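Local coordinates for protein putative isochorismatase (Burkholderia xenovorans, PDB 3OQP) that probably works as a hydrolase of the isochorismatase family, related to the nicotinamidases, at residues D29-S32 against S33-N36; D180-I183 against A184-G188. All blocks are in the same frame, centred on the assembly; numbering follows the deposited sequence. Where two conformers were deposited one is given.

Contact 1: D29-S32 against S33-N36; sequences DVQS and SLAN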
ATOM      1  N   ASP A  29      -2.207  20.292   4.794  1.00 10.52           N
ATOM      2  CA  ASP A  29      -1.433  21.165   5.676  1.00 10.58           C
ATOM      3  C   ASP A  29      -1.247  20.514   7.049  1.00 10.55           C
ATOM      4  O   ASP A  29      -2.203  20.068   7.668  1.00 10.67           O
ATOM      5  CB  ASP A  29      -2.172  22.484   5.823  1.00 11.54           C
ATOM      6  CG  ASP A  29      -1.428  23.466   6.690  1.00 14.00           C
ATOM      7  OD1 ASP A  29      -0.548  24.201   6.189  1.00 18.23           O
ATOM      8  OD2 ASP A  29      -1.740  23.509   7.885  1.00 17.29           O
ATOM      9  N   VAL A  30      -0.039  20.558   7.572  1.00 10.39           N
ATOM     10  CA  VAL A  30       0.227  19.815   8.752  1.00  9.92           C
ATOM     11  C   VAL A  30      -0.433  20.387   9.987  1.00 10.19           C
ATOM     12  O   VAL A  30      -0.779  19.662  10.918  1.00 10.08           O
ATOM     13  CB  VAL A  30       1.743  19.603   8.964  1.00 10.67           C
ATOM     14  CG1 VAL A  30       2.421  20.908   9.390  1.00 14.56           C
ATOM     15  CG2 VAL A  30       1.978  18.435   9.961  1.00 12.74           C
ATOM     16  N   GLN A  31      -0.585  21.699  10.060  1.00 11.03           N
ATOM     17  CA  GLN A  31      -1.295  22.248  11.195  1.00 11.47           C
ATOM     18  C   GLN A  31      -2.742  21.845  11.211  1.00 11.08           C
ATOM     19  O   GLN A  31      -3.323  21.600  12.263  1.00 11.90           O
ATOM     20  CB  GLN A  31      -1.117  23.748  11.290  1.00 11.67           C
ATOM     21  CG  GLN A  31       0.325  24.202  11.541  1.00 16.08           C
ATOM     22  CD  GLN A  31       0.903  23.649  12.845  1.00 17.26           C
ATOM     23  OE1 GLN A  31       0.221  23.563  13.853  1.00 20.18           O
ATOM     24  NE2 GLN A  31       2.167  23.218  12.798  1.00 21.09           N
ATOM     25  N   SER A  32      -3.330  21.709  10.037  0.50 11.23           N
ATOM     26  CA  SER A  32      -4.744  21.287   9.944  0.50 10.96           C
ATOM     27  C   SER A  32      -4.923  19.813  10.325  0.50 10.82           C
ATOM     28  O   SER A  32      -5.943  19.397  10.880  0.50 10.50           O
ATOM     29  CB  SER A  32      -5.351  21.515   8.542  0.50 11.12           C
ATOM     30  OG  SER A  32      -4.941  20.547   7.546  0.50 14.00           O
ATOM     31  N   SER A  33      -3.989  18.985   9.911  1.00  9.39           N
ATOM     32  CA  SER A  33      -4.073  17.565  10.326  1.00 10.09           C
ATOM     33  C   SER A  33      -3.745  17.347  11.788  1.00 10.07           C
ATOM     34  O   SER A  33      -4.405  16.537  12.431  1.00 10.28           O
ATOM     35  CB  SER A  33      -3.283  16.646   9.399  1.00 10.67           C
ATOM     36  OG  SER A  33      -1.902  16.972   9.386  1.00 10.79           O
ATOM     37  N   LEU A  34      -2.776  18.089  12.324  1.00  9.97           N
ATOM     38  CA  LEU A  34      -2.508  17.976  13.763  1.00 10.76           C
ATOM     39  C   LEU A  34      -3.749  18.324  14.563  1.00 10.78           C
ATOM     40  O   LEU A  34      -4.073  17.616  15.534  1.00 10.24           O
ATOM     41  CB  LEU A  34      -1.345  18.878  14.196  1.00 11.05           C
ATOM     42  CG  LEU A  34       0.033  18.403  13.801  1.00 11.86           C
ATOM     43  CD1 LEU A  34       1.043  19.532  13.955  1.00 14.69           C
ATOM     44  CD2 LEU A  34       0.490  17.187  14.629  1.00 12.92           C
ATOM     45  N   ALA A  35      -4.450  19.386  14.162  1.00 10.81           N
ATOM     46  CA  ALA A  35      -5.656  19.785  14.870  1.00 11.04           C
ATOM     47  C   ALA A  35      -6.741  18.704  14.799  1.00 10.70           C
ATOM     48  O   ALA A  35      -7.449  18.468  15.773  1.00 11.27           O
ATOM     49  CB  ALA A  35      -6.169  21.123  14.345  1.00 12.61           C
ATOM     50  N   ASN A  36      -6.844  18.036  13.655  1.00 10.06           N
ATOM     51  CA  ASN A  36      -7.858  17.009  13.514  1.00 10.19           C
ATOM     52  C   ASN A  36      -7.545  15.740  14.252  1.00 10.62           C
ATOM     53  O   ASN A  36      -8.405  15.078  14.788  1.00 10.10           O
ATOM     54  CB  ASN A  36      -8.101  16.731  12.033  1.00  9.63           C
ATOM     55  CG  ASN A  36      -8.917  17.808  11.377  1.00 10.28           C
ATOM     56  OD1 ASN A  36      -9.726  18.481  12.055  1.00 12.20           O
ATOM     57  ND2 ASN A  36      -8.665  18.050  10.126  1.00 11.65           N
TER

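Contact 2: D180-I183 against A184-G188; sequences DEWI and AAVQG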
ATOM      1  N   ASP A 180     -14.796  15.022  11.018  1.00 10.28           N
ATOM      2  CA  ASP A 180     -16.148  15.394  11.425  1.00 11.05           C
ATOM      3  C   ASP A 180     -17.126  14.209  11.213  1.00  9.53           C
ATOM      4  O   ASP A 180     -17.949  13.891  12.100  1.00 10.91           O
ATOM      5  CB  ASP A 180     -16.715  16.566  10.607  1.00 11.34           C
ATOM      6  CG  ASP A 180     -15.830  17.794  10.551  1.00 13.30           C
ATOM      7  OD1 ASP A 180     -15.287  18.196  11.611  1.00 14.56           O
ATOM      8  OD2 ASP A 180     -15.769  18.388   9.415  1.00 13.45           O
ATOM      9  N   GLU A 181     -16.981  13.574  10.051  0.50  9.90           N
ATOM     10  CA  GLU A 181     -17.770  12.419   9.645  0.50 10.01           C
ATOM     11  C   GLU A 181     -17.602  11.224  10.591  0.50  9.49           C
ATOM     12  O   GLU A 181     -18.565  10.578  10.969  0.50  9.55           O
ATOM     13  CB  GLU A 181     -17.407  12.041   8.202  0.50 10.76           C
ATOM     14  CG  GLU A 181     -17.937  13.032   7.202  0.50 12.89           C
ATOM     15  CD  GLU A 181     -17.536  12.839   5.740  0.50 15.97           C
ATOM     16  OE1 GLU A 181     -16.489  12.270   5.333  0.50 12.79           O
ATOM     17  OE2 GLU A 181     -18.355  13.356   4.944  0.50 18.97           O
ATOM     18  N   TRP A 182     -16.373  10.987  11.010  1.00  8.69           N
ATOM     19  CA  TRP A 182     -16.029   9.907  11.952  1.00  9.30           C
ATOM     20  C   TRP A 182     -16.634  10.164  13.314  1.00  9.43           C
ATOM     21  O   TRP A 182     -17.267   9.264  13.906  1.00  9.99           O
ATOM     22  CB  TRP A 182     -14.519   9.729  12.063  1.00  8.87           C
ATOM     23  CG  TRP A 182     -14.177   8.596  12.921  1.00 10.55           C
ATOM     24  CD1 TRP A 182     -14.292   7.295  12.583  1.00 10.20           C
ATOM     25  CD2 TRP A 182     -13.655   8.661  14.260  1.00 10.21           C
ATOM     26  NE1 TRP A 182     -13.851   6.520  13.648  1.00 10.85           N
ATOM     27  CE2 TRP A 182     -13.458   7.337  14.685  1.00  9.27           C
ATOM     28  CE3 TRP A 182     -13.334   9.709  15.146  1.00 10.21           C
ATOM     29  CZ2 TRP A 182     -12.915   7.039  15.939  1.00  9.85           C
ATOM     30  CZ3 TRP A 182     -12.811   9.398  16.383  1.00 10.42           C
ATOM     31  CH2 TRP A 182     -12.654   8.084  16.781  1.00 11.50           C
ATOM     32  N   ILE A 183     -16.439  11.366  13.832  1.00  9.64           N
ATOM     33  CA  ILE A 183     -16.991  11.726  15.134  1.00  9.63           C
ATOM     34  C   ILE A 183     -18.507  11.502  15.177  1.00 10.23           C
ATOM     35  O   ILE A 183     -19.042  10.939  16.151  1.00 11.31           O
ATOM     36  CB  ILE A 183     -16.594  13.115  15.549  1.00 10.33           C
ATOM     37  CG1 ILE A 183     -15.102  13.189  15.805  1.00 10.68           C
ATOM     38  CG2 ILE A 183     -17.366  13.544  16.784  1.00 10.54           C
ATOM     39  CD1 ILE A 183     -14.573  14.619  15.971  1.00 12.18           C
ATOM     40  N   ALA A 184     -19.197  11.946  14.130  1.00 10.20           N
ATOM     41  CA  ALA A 184     -20.635  11.719  14.020  1.00 10.27           C
ATOM     42  C   ALA A 184     -21.043  10.253  13.965  1.00 11.58           C
ATOM     43  O   ALA A 184     -22.054   9.847  14.580  1.00 11.26           O
ATOM     44  CB  ALA A 184     -21.211  12.515  12.852  1.00 11.32           C
ATOM     45  N   ALA A 185     -20.281   9.468  13.207  1.00 11.03           N
ATOM     46  CA  ALA A 185     -20.535   8.039  13.106  1.00 11.46           C
ATOM     47  C   ALA A 185     -20.296   7.305  14.451  1.00 10.76           C
ATOM     48  O   ALA A 185     -21.043   6.405  14.823  1.00 12.43           O
ATOM     49  CB  ALA A 185     -19.729   7.414  12.013  1.00 11.74           C
ATOM     50  N   VAL A 186     -19.311   7.750  15.209  1.00 11.12           N
ATOM     51  CA  VAL A 186     -19.105   7.243  16.587  1.00 11.60           C
ATOM     52  C   VAL A 186     -20.320   7.577  17.463  1.00 12.76           C
ATOM     53  O   VAL A 186     -20.836   6.730  18.170  1.00 13.11           O
ATOM     54  CB  VAL A 186     -17.773   7.795  17.220  1.00 11.38           C
ATOM     55  CG1 VAL A 186     -17.689   7.479  18.714  1.00 13.55           C
ATOM     56  CG2 VAL A 186     -16.525   7.200  16.499  1.00 12.55           C
ATOM     57  N   GLN A 187     -20.752   8.834  17.436  1.00 13.30           N
ATOM     58  CA  GLN A 187     -21.938   9.247  18.181  1.00 14.13           C
ATOM     59  C   GLN A 187     -23.173   8.426  17.838  1.00 13.87           C
ATOM     60  O   GLN A 187     -23.957   8.050  18.711  1.00 15.26           O
ATOM     61  CB  GLN A 187     -22.187  10.751  17.941  1.00 15.03           C
ATOM     62  CG  GLN A 187     -23.526  11.300  18.422  1.00 18.53           C
ATOM     63  CD  GLN A 187     -23.698  12.794  18.154  1.00 19.75           C
ATOM     64  OE1 GLN A 187     -23.823  13.274  16.974  1.00 16.74           O
ATOM     65  NE2 GLN A 187     -23.699  13.561  19.254  1.00 23.09           N
ATOM     66  N   GLY A 188     -23.362   8.129  16.564  1.00 12.90           N
ATOM     67  CA  GLY A 188     -24.553   7.448  16.098  1.00 14.12           C
ATOM     68  C   GLY A 188     -24.453   5.929  16.140  1.00 14.37           C
ATOM     69  O   GLY A 188     -25.426   5.237  15.999  1.00 16.47           O
TER

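Contact 1: D29-S32 against S33-N36
Ser33 N donates to Asp29 O at 3.1 Å, and this bond opens the helix that runs from Val30 to residue 47. Asp29 is its N-cap: Asp29 OD2 takes the N-H of Ser32 N at 3.2 Å on its anti lone pair. In one of two modelled positions, Ser32 OG also donates to Asp29 O, so that second hold on the carbonyl is less certain. Ser33 OG lies 3.3 Å from Val30 O and hydrogen-bonds to Tyr117 OH.

At Leu34 the backbone turns back on the first turn, Leu34 N reaching Val30 O at 2.9 Å. The side chain swings beside its own N (chi1 -74°), which places Leu34 CG 3.2 Å from Val30 O. Leu34 CD1 touches two residues of the preceding turn: Val30 CG2 at 4.2 Å, and the amide of Gln31, whose NE2, on a chain bent at chi2, is 4.0 Å away. Val14 and Tyr117 also touch Leu34.

Ala35 N continues the ladder to Gln31 O, its methyl resting near that oxygen. Asn36 N closes the series on Ser32 O. Asn36 ND2 is 3.1 Å from Ser32 O too, but badly angled; it donates instead to Asp142 O, while Asn36 OD1 accepts from Arg39.

The N-H groups of Ser32 and Ser33, in the first turn, thus find acceptors in Asp29, whose carboxylate would probably also be stabilised by the positive end of the helix dipole.

Contact 2: D180-I183 against A184-G188
Val186 lays a methyl on the indole of Trp182, one turn earlier in helix 179-188, which follows strand 175-177, outermost in this chain's parallel sheet, in this Rossmann-like alpha/beta fold. The apolar contact is a CH-pi interaction: Val186 CG2 stands 3.7 Å from the centroid of the six-membered ring of Trp182, 18° off its normal, and approaches Trp182 CE2 to 3.6 Å. Trp182 swings its indole into this position with CG anti to the backbone N (chi1 -176°), while Val186 keeps CG2 beside its own N. Ala44 of helix 30-47 and Leu192 also touch the tryptophan, and Arg7 touches both Trp182 and Val186.

Backbone hydrogen bonds run in the usual i to i+4 pattern from Ala184 N to Asp180 O, Ala185 N to Glu181 O, Val186 N to Trp182 O and Gln187 N to Ile183 O.

Polar side chains find their partners beyond this turn. Asp180 OD1 forms a salt bridge with Arg39, and the indole NE1 makes weak hydrogen bonds to Glu138 and Thr113.

Besides lying over the ring, Val186 CG2 comes within 3.4 Å of Trp182 O, the very oxygen that Val186 N binds at 2.9 Å.

In the fold
Contact 1 comes first along the chain, at the start of helix 30-47, the crossover between parallel strands 7-12 and 51-56; contact 2 follows much later, on helix 179-188 after strand 175-177, outermost in this chain's parallel sheet. Their centres are 19 Å apart and their nearest atoms about 6 Å, with no direct touch. The two helices nevertheless pack together: Trp182, Ile183 and Val186 meet helix 30-47 from Arg39 to Ala47, beyond contact 1. Arg39 bridges them, binding Asn36 through NH2 and Asp180 through NH1. An early and a late helix are thereby joined beside the central sheet of the isochorismatase domain.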